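Putative aldehyde dehydrogenase (Burkholderia cenocepacia, PDB 4YWE) probably oxidises aldehydes to carboxylic acids with NAD or NADP as electron acceptor. Local coordinates at the interface of chains A and B and the interface of chains A and C. Numbering follows the deposited sequence. Chains: chain A/B/C, Putative aldehyde dehydrogenase.

Contact 1: the interface of chains A and B. Residues chain A 240, 243-244, 247, 255; chain B 243-244, 247, 250.
A:Gln244 and B:Gln244 reach across a two-fold axis, each side chain gripping the other's backbone, a compact example of how homodimers pair one helix with its own copy. In A:Gln244, CG lies beside the backbone N (chi1 -68°) and the chain then runs extended toward the partner helix, carrying the amide to the B:Gln244 carbonyl. Its CB comes within 4.0 Å of B:Gln244 CG. The next carbon, CG, rests on the methyl of B:Ala247, 3.8 Å from CB. CD passes 3.9 Å from the carbonyl O of B:Gln244, and the terminal amide NE2 donates to that same O at 3.0 Å. The donor is tilted 22° from the carbonyl plane, and the twin bond from B:Gln244 NE2 to A:Gln244 O has the same tilt. Beside this pair, the CG2 methyls of A:Thr243 and B:Thr243 press on the CB methyls of B:Ala247 and A:Ala247. Further out, the aliphatic part of A:Lys240 skirts B:Ala247, with CG 3.6 Å from O. A:Leu255 CD1 meets the B:His250 ring at its edge, in plane, 3.9 Å from ND1. Pairing helix 236-246 with its copy joins apolar surfaces and reciprocal hydrogen bonds from side-chain amide to backbone carbonyl into part of what is probably the dimer interface, as usual in this family.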
ATOM      1  N   LYS A 240      32.205  -4.908  -1.559  1.00 18.16           N
ATOM      2  CA  LYS A 240      32.775  -3.817  -0.780  1.00 16.37           C
ATOM      3  C   LYS A 240      33.456  -2.801  -1.693  1.00 17.94           C
ATOM      4  O   LYS A 240      33.224  -1.598  -1.580  1.00 22.41           O
ATOM      5  CB  LYS A 240      33.773  -4.365   0.241  1.00 15.80           C
ATOM      6  CG  LYS A 240      34.510  -3.306   1.038  1.00 18.42           C
ATOM      7  CD  LYS A 240      35.573  -3.945   1.917  1.00 22.55           C
ATOM      8  CE  LYS A 240      34.985  -5.074   2.752  1.00 24.28           C
ATOM      9  NZ  LYS A 240      36.011  -5.745   3.594  1.00 27.24           N
ATOM     10  N   THR A 243      30.962  -0.838  -3.878  1.00 16.16           N
ATOM     11  CA  THR A 243      30.293   0.168  -3.063  1.00 12.27           C
ATOM     12  C   THR A 243      31.186   1.392  -2.885  1.00 14.92           C
ATOM     13  O   THR A 243      30.751   2.528  -3.078  1.00 12.87           O
ATOM     14  CB  THR A 243      29.908  -0.387  -1.678  1.00 16.08           C
ATOM     15  OG1 THR A 243      28.990  -1.476  -1.832  1.00 20.30           O
ATOM     16  CG2 THR A 243      29.260   0.698  -0.827  1.00 17.39           C
ATOM     17  N   GLN A 244      32.441   1.147  -2.526  1.00 16.06           N
ATOM     18  CA  GLN A 244      33.393   2.222  -2.282  1.00 18.26           C
ATOM     19  C   GLN A 244      33.725   2.979  -3.568  1.00 14.17           C
ATOM     20  O   GLN A 244      33.922   4.193  -3.543  1.00 16.22           O
ATOM     21  CB  GLN A 244      34.665   1.665  -1.640  1.00 19.10           C
ATOM     22  CG  GLN A 244      34.446   1.141  -0.226  1.00 19.79           C
ATOM     23  CD  GLN A 244      35.646   0.395   0.321  1.00 24.88           C
ATOM     24  OE1 GLN A 244      36.519  -0.040  -0.432  1.00 26.48           O
ATOM     25  NE2 GLN A 244      35.698   0.243   1.640  1.00 24.54           N
ATOM     26  N   ALA A 247      30.767   5.147  -4.414  1.00 16.90           N
ATOM     27  CA  ALA A 247      30.589   6.186  -3.408  1.00 13.71           C
ATOM     28  C   ALA A 247      31.255   7.493  -3.835  1.00 21.94           C
ATOM     29  O   ALA A 247      30.911   8.567  -3.338  1.00 14.57           O
ATOM     30  CB  ALA A 247      31.137   5.724  -2.071  1.00 13.84           C
ATOM     31  N   LEU A 255      23.537  -4.673  -2.658  1.00 10.08           N
ATOM     32  CA  LEU A 255      24.486  -5.765  -2.475  1.00 12.26           C
ATOM     33  C   LEU A 255      23.794  -7.100  -2.228  1.00 12.35           C
ATOM     34  O   LEU A 255      23.204  -7.318  -1.169  1.00 12.82           O
ATOM     35  CB  LEU A 255      25.435  -5.460  -1.313  1.00 15.54           C
ATOM     36  CG  LEU A 255      26.408  -4.291  -1.480  1.00 10.67           C
ATOM     37  CD1 LEU A 255      27.275  -4.151  -0.242  1.00 10.95           C
ATOM     38  CD2 LEU A 255      27.269  -4.483  -2.717  1.00 13.58           C
TER
ATOM     39  N   THR B 243      30.222   6.363   3.867  1.00 15.46           N
ATOM     40  CA  THR B 243      29.782   5.249   3.034  1.00 15.86           C
ATOM     41  C   THR B 243      30.894   4.218   2.875  1.00 13.79           C
ATOM     42  O   THR B 243      30.686   3.022   3.087  1.00 13.20           O
ATOM     43  CB  THR B 243      29.337   5.725   1.637  1.00 16.06           C
ATOM     44  OG1 THR B 243      28.236   6.632   1.763  1.00 16.56           O
ATOM     45  CG2 THR B 243      28.920   4.539   0.774  1.00 12.46           C
ATOM     46  N   GLN B 244      32.078   4.697   2.507  1.00 16.22           N
ATOM     47  CA  GLN B 244      33.222   3.828   2.260  1.00 13.75           C
ATOM     48  C   GLN B 244      33.689   3.136   3.539  1.00 14.85           C
ATOM     49  O   GLN B 244      34.126   1.985   3.505  1.00 15.96           O
ATOM     50  CB  GLN B 244      34.363   4.631   1.633  1.00 13.99           C
ATOM     51  CG  GLN B 244      34.035   5.154   0.239  1.00 13.81           C
ATOM     52  CD  GLN B 244      35.062   6.143  -0.282  1.00 18.82           C
ATOM     53  OE1 GLN B 244      35.776   6.781   0.491  1.00 14.24           O
ATOM     54  NE2 GLN B 244      35.142   6.270  -1.601  1.00 14.12           N
ATOM     55  N   ALA B 247      31.118   0.465   4.368  1.00 14.35           N
ATOM     56  CA  ALA B 247      31.164  -0.601   3.373  1.00 13.96           C
ATOM     57  C   ALA B 247      32.033  -1.758   3.853  1.00 19.53           C
ATOM     58  O   ALA B 247      31.850  -2.902   3.434  1.00 19.75           O
ATOM     59  CB  ALA B 247      31.677  -0.067   2.047  1.00 13.94           C
ATOM     60  N   HIS B 250      29.716  -3.842   5.318  1.00 17.32           N
ATOM     61  CA  HIS B 250      28.539  -3.970   4.461  1.00 16.18           C
ATOM     62  C   HIS B 250      27.311  -3.342   5.116  1.00 14.73           C
ATOM     63  O   HIS B 250      26.214  -3.901   5.078  1.00 13.69           O
ATOM     64  CB  HIS B 250      28.275  -5.438   4.120  1.00 16.56           C
ATOM     65  CG  HIS B 250      29.432  -6.118   3.460  1.00 15.73           C
ATOM     66  ND1 HIS B 250      29.722  -5.960   2.121  1.00 16.68           N
ATOM     67  CD2 HIS B 250      30.377  -6.953   3.953  1.00 15.52           C
ATOM     68  CE1 HIS B 250      30.793  -6.671   1.818  1.00 15.48           C
ATOM     69  NE2 HIS B 250      31.210  -7.283   2.912  1.00 24.66           N
TER

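Contact 2: the interface of chains A and B. Residues chain A 463-464; chain B 250, 252.
The imidazole of A:His464 carries B:Pro252 on one face: the proline CB stands 3.9 Å above the ring plane, displaced from the centre toward the rim. A rigid proline edge set over a flat ring fits the subunits by shape, and here the two side chains slide past each other in opposite directions. The CB atom of B:Pro252 sits close to CG of the histidine ring and somewhat farther from ND1. CG of B:Pro252 lies 4.2 Å from CB of A:His464, and CD of B:Pro252 approaches CD2 of A:His464 at 4.1 Å. CD2 also faces the backbone of the other subunit, 3.6 Å from the carbonyl O of B:His250, which, with the proline on the face, may help to limit the ring's rotation. A chi1 of 54° places the ring between the backbone N and the carbonyl carbon of A:His464, turned toward the proline. A:Gly463 adds little packing of its own, but it belongs to a magnesium site together with A:Gly460; B:His250 is a binding residue for the same ion as A:Gly460, so the metal may bridge the subunits. In the fold, A:Gly463 and A:His464 form the short strand 463-464 that follows the 3-10 helix 460-462. Their partners in B occupy the loop between the 3-10 helix 247-249 and strand 253-256, whose last residue is B:Glu256, the predicted active-site residue.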
ATOM      1  N   GLY A 463      25.009  -8.765   2.579  1.00 18.99           N
ATOM      2  CA  GLY A 463      24.667  -7.581   1.809  1.00 14.69           C
ATOM      3  C   GLY A 463      23.526  -6.769   2.387  1.00 16.95           C
ATOM      4  O   GLY A 463      23.253  -6.826   3.587  1.00 22.85           O
ATOM      5  N   HIS A 464      22.860  -6.005   1.527  1.00 11.48           N
ATOM      6  CA  HIS A 464      21.703  -5.213   1.930  1.00 17.51           C
ATOM      7  C   HIS A 464      20.863  -4.850   0.710  1.00 15.88           C
ATOM      8  O   HIS A 464      21.352  -4.864  -0.417  1.00 11.05           O
ATOM      9  CB  HIS A 464      22.139  -3.950   2.678  1.00 17.41           C
ATOM     10  CG  HIS A 464      23.120  -3.106   1.926  1.00 11.82           C
ATOM     11  ND1 HIS A 464      22.749  -2.278   0.887  1.00 16.41           N
ATOM     12  CD2 HIS A 464      24.459  -2.958   2.064  1.00 12.81           C
ATOM     13  CE1 HIS A 464      23.817  -1.658   0.419  1.00 19.02           C
ATOM     14  NE2 HIS A 464      24.869  -2.053   1.117  1.00 13.20           N
TER
ATOM     15  N   HIS B 250      29.716  -3.842   5.318  1.00 17.32           N
ATOM     16  CA  HIS B 250      28.539  -3.970   4.461  1.00 16.18           C
ATOM     17  C   HIS B 250      27.311  -3.342   5.116  1.00 14.73           C
ATOM     18  O   HIS B 250      26.214  -3.901   5.078  1.00 13.69           O
ATOM     19  CB  HIS B 250      28.275  -5.438   4.120  1.00 16.56           C
ATOM     20  CG  HIS B 250      29.432  -6.118   3.460  1.00 15.73           C
ATOM     21  ND1 HIS B 250      29.722  -5.960   2.121  1.00 16.68           N
ATOM     22  CD2 HIS B 250      30.377  -6.953   3.953  1.00 15.52           C
ATOM     23  CE1 HIS B 250      30.793  -6.671   1.818  1.00 15.48           C
ATOM     24  NE2 HIS B 250      31.210  -7.283   2.912  1.00 24.66           N
ATOM     25  N   PRO B 252      24.550  -0.427   5.222  1.00 12.62           N
ATOM     26  CA  PRO B 252      23.860   0.544   4.365  1.00 12.26           C
ATOM     27  C   PRO B 252      23.830   1.942   4.974  1.00 20.17           C
ATOM     28  O   PRO B 252      23.635   2.086   6.182  1.00 24.09           O
ATOM     29  CB  PRO B 252      22.447  -0.034   4.253  1.00 12.18           C
ATOM     30  CG  PRO B 252      22.275  -0.840   5.492  1.00 12.43           C
ATOM     31  CD  PRO B 252      23.625  -1.432   5.771  1.00 13.30           C
TER

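Contact 3: the interface of chains A and C. Residues chain A 72, 76, 126-127; chain C 116, 120, 123-124.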
ATOM      1  N   ALA A  72       2.759   0.927 -19.176  1.00 13.44           N
ATOM      2  CA  ALA A  72       2.041  -0.153 -19.844  1.00 13.79           C
ATOM      3  C   ALA A  72       2.762  -0.587 -21.119  1.00 17.49           C
ATOM      4  O   ALA A  72       2.793  -1.772 -21.451  1.00 21.59           O
ATOM      5  CB  ALA A  72       0.618   0.276 -20.158  1.00 15.75           C
ATOM      6  N   ARG A  76       4.366  -4.459 -21.981  1.00 20.07           N
ATOM      7  CA  ARG A  76       4.131  -5.291 -23.158  1.00 21.00           C
ATOM      8  C   ARG A  76       5.443  -5.758 -23.774  1.00 15.37           C
ATOM      9  O   ARG A  76       5.537  -6.878 -24.272  1.00 18.62           O
ATOM     10  CB  ARG A  76       3.301  -4.537 -24.198  1.00 21.67           C
ATOM     11  CG  ARG A  76       1.875  -4.258 -23.763  1.00 24.42           C
ATOM     12  CD  ARG A  76       1.054  -3.644 -24.888  1.00 24.20           C
ATOM     13  NE  ARG A  76      -0.221  -3.132 -24.397  1.00 23.39           N
ATOM     14  CZ  ARG A  76      -0.437  -1.864 -24.066  1.00 25.80           C
ATOM     15  NH1 ARG A  76       0.534  -0.971 -24.186  1.00 26.03           N
ATOM     16  NH2 ARG A  76      -1.628  -1.486 -23.620  1.00 26.00           N
ATOM     17  N   ASP A 126       2.868  -1.048 -14.865  1.00 22.35           N
ATOM     18  CA  ASP A 126       1.876   0.020 -14.767  1.00 19.10           C
ATOM     19  C   ASP A 126       1.065  -0.052 -13.476  1.00 16.66           C
ATOM     20  O   ASP A 126      -0.015   0.530 -13.380  1.00 16.95           O
ATOM     21  CB  ASP A 126       0.939   0.001 -15.981  1.00 17.96           C
ATOM     22  CG  ASP A 126       0.206  -1.318 -16.145  1.00 17.47           C
ATOM     23  OD1 ASP A 126       0.331  -2.200 -15.269  1.00 19.86           O
ATOM     24  OD2 ASP A 126      -0.509  -1.470 -17.159  1.00 19.52           O
ATOM     25  N   LYS A 127       1.590  -0.765 -12.486  1.00 17.04           N
ATOM     26  CA  LYS A 127       0.919  -0.885 -11.198  1.00 20.05           C
ATOM     27  C   LYS A 127       1.861  -0.503 -10.062  1.00 18.24           C
ATOM     28  O   LYS A 127       1.580  -0.755  -8.889  1.00 19.95           O
ATOM     29  CB  LYS A 127       0.382  -2.303 -11.011  1.00 11.78           C
ATOM     30  CG  LYS A 127      -0.639  -2.673 -12.076  1.00 21.69           C
ATOM     31  CD  LYS A 127      -0.977  -4.142 -12.068  1.00 12.43           C
ATOM     32  CE  LYS A 127      -1.716  -4.512 -13.340  1.00 12.91           C
ATOM     33  NZ  LYS A 127      -0.854  -4.362 -14.544  1.00 12.96           N
TER
ATOM     34  N   ARG C 116      -7.841  -4.636 -23.506  1.00 18.14           N
ATOM     35  CA  ARG C 116      -6.996  -3.890 -22.582  1.00 16.85           C
ATOM     36  C   ARG C 116      -7.362  -4.198 -21.130  1.00 18.43           C
ATOM     37  O   ARG C 116      -6.483  -4.329 -20.279  1.00 17.58           O
ATOM     38  CB  ARG C 116      -7.103  -2.387 -22.857  1.00 15.97           C
ATOM     39  CG  ARG C 116      -6.352  -1.511 -21.862  1.00 16.52           C
ATOM     40  CD  ARG C 116      -4.887  -1.912 -21.753  1.00 15.04           C
ATOM     41  NE  ARG C 116      -4.207  -1.179 -20.690  1.00 14.16           N
ATOM     42  CZ  ARG C 116      -3.137  -1.625 -20.041  1.00 13.64           C
ATOM     43  NH1 ARG C 116      -2.618  -2.807 -20.344  1.00 14.55           N
ATOM     44  NH2 ARG C 116      -2.587  -0.890 -19.085  1.00 11.22           N
ATOM     45  N   PHE C 120      -4.775  -5.712 -18.536  1.00 15.50           N
ATOM     46  CA  PHE C 120      -4.454  -5.011 -17.301  1.00 15.84           C
ATOM     47  C   PHE C 120      -4.632  -5.922 -16.090  1.00 11.77           C
ATOM     48  O   PHE C 120      -3.740  -6.032 -15.252  1.00 16.02           O
ATOM     49  CB  PHE C 120      -5.323  -3.757 -17.156  1.00 16.45           C
ATOM     50  CG  PHE C 120      -5.093  -3.002 -15.876  1.00 15.52           C
ATOM     51  CD1 PHE C 120      -3.985  -2.183 -15.728  1.00 12.24           C
ATOM     52  CD2 PHE C 120      -5.987  -3.105 -14.823  1.00 16.65           C
ATOM     53  CE1 PHE C 120      -3.769  -1.487 -14.553  1.00 13.16           C
ATOM     54  CE2 PHE C 120      -5.777  -2.410 -13.643  1.00 15.57           C
ATOM     55  CZ  PHE C 120      -4.665  -1.601 -13.509  1.00 13.91           C
ATOM     56  N   GLY C 123      -2.243  -8.850 -15.355  1.00 21.13           N
ATOM     57  CA  GLY C 123      -1.028  -8.505 -14.644  1.00 16.96           C
ATOM     58  C   GLY C 123      -1.253  -8.115 -13.196  1.00 17.11           C
ATOM     59  O   GLY C 123      -0.304  -8.009 -12.428  1.00 18.72           O
ATOM     60  N   ALA C 124      -2.509  -7.905 -12.820  1.00 13.92           N
ATOM     61  CA  ALA C 124      -2.831  -7.469 -11.464  1.00 11.98           C
ATOM     62  C   ALA C 124      -3.112  -8.640 -10.529  1.00 15.79           C
ATOM     63  O   ALA C 124      -3.032  -8.493  -9.308  1.00 15.31           O
ATOM     64  CB  ALA C 124      -4.024  -6.525 -11.485  1.00 11.45           C
TER
HETATM   65  O   HOH W   1      -0.520  -3.629 -18.217  1.00 22.53           O
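A:Lys127 and C:Phe120 form the tightly packed half of this contact, where a lysine chain serves as apolar filler while its amine is held by a carboxylate. CE of A:Lys127 lies 3.8 Å above one face of the C:Phe120 ring, toward its rim, and 3.6 Å from C:Ala124 CB. The chain bends at its end (chi4 66°), and NZ forms a salt bridge at 2.6 Å to OD1 of A:Asp126, which offers its syn lone pair. The other carboxylate oxygen, OD2, takes a fairly straight hydrogen bond and salt bridge from C:Arg116 NH2 at 2.9 Å. OD2 lies at the guanidinium edge, in its plane, and is met nearly along its own C-O axis, although the carboxylate and guanidinium planes are turned 51° apart. The two cations probably stabilise the charged form of A:Asp126. C:Phe120 CB supports the arginine from one face of its guanidinium. Packing is looser beyond it: A:Arg76 NH2 lies 3.7 Å from C:Arg116 NH1, and water 1 bonds to C:Arg116 NH1 at 3.1 Å. The water's link to A:Asp126 OD2 is doubtfully short. In the fold, the C-terminal part of C helix 104-124 lies against A helix 71-87 and the 3-10 helix 125-127.

Contacts 1 and 2 belong to one A-B interface: their centres lie about 8 Å apart and both use B:His250, whose ring serves contact 1 and whose carbonyl serves contact 2. Contact 3 joins A to C instead, about 36 Å from contact 1 and 32 Å from contact 2. Chain A thus meets two different copies through separate surfaces, consistent with the deposited tetramer being a pair of dimers. Contacts 1 and 2 are centred about 11 and 8 Å from A:Glu256, so dimerisation may help shape the catalytic surroundings. Contact 3, centred about 25 Å from A:Glu256, probably helps link the dimers.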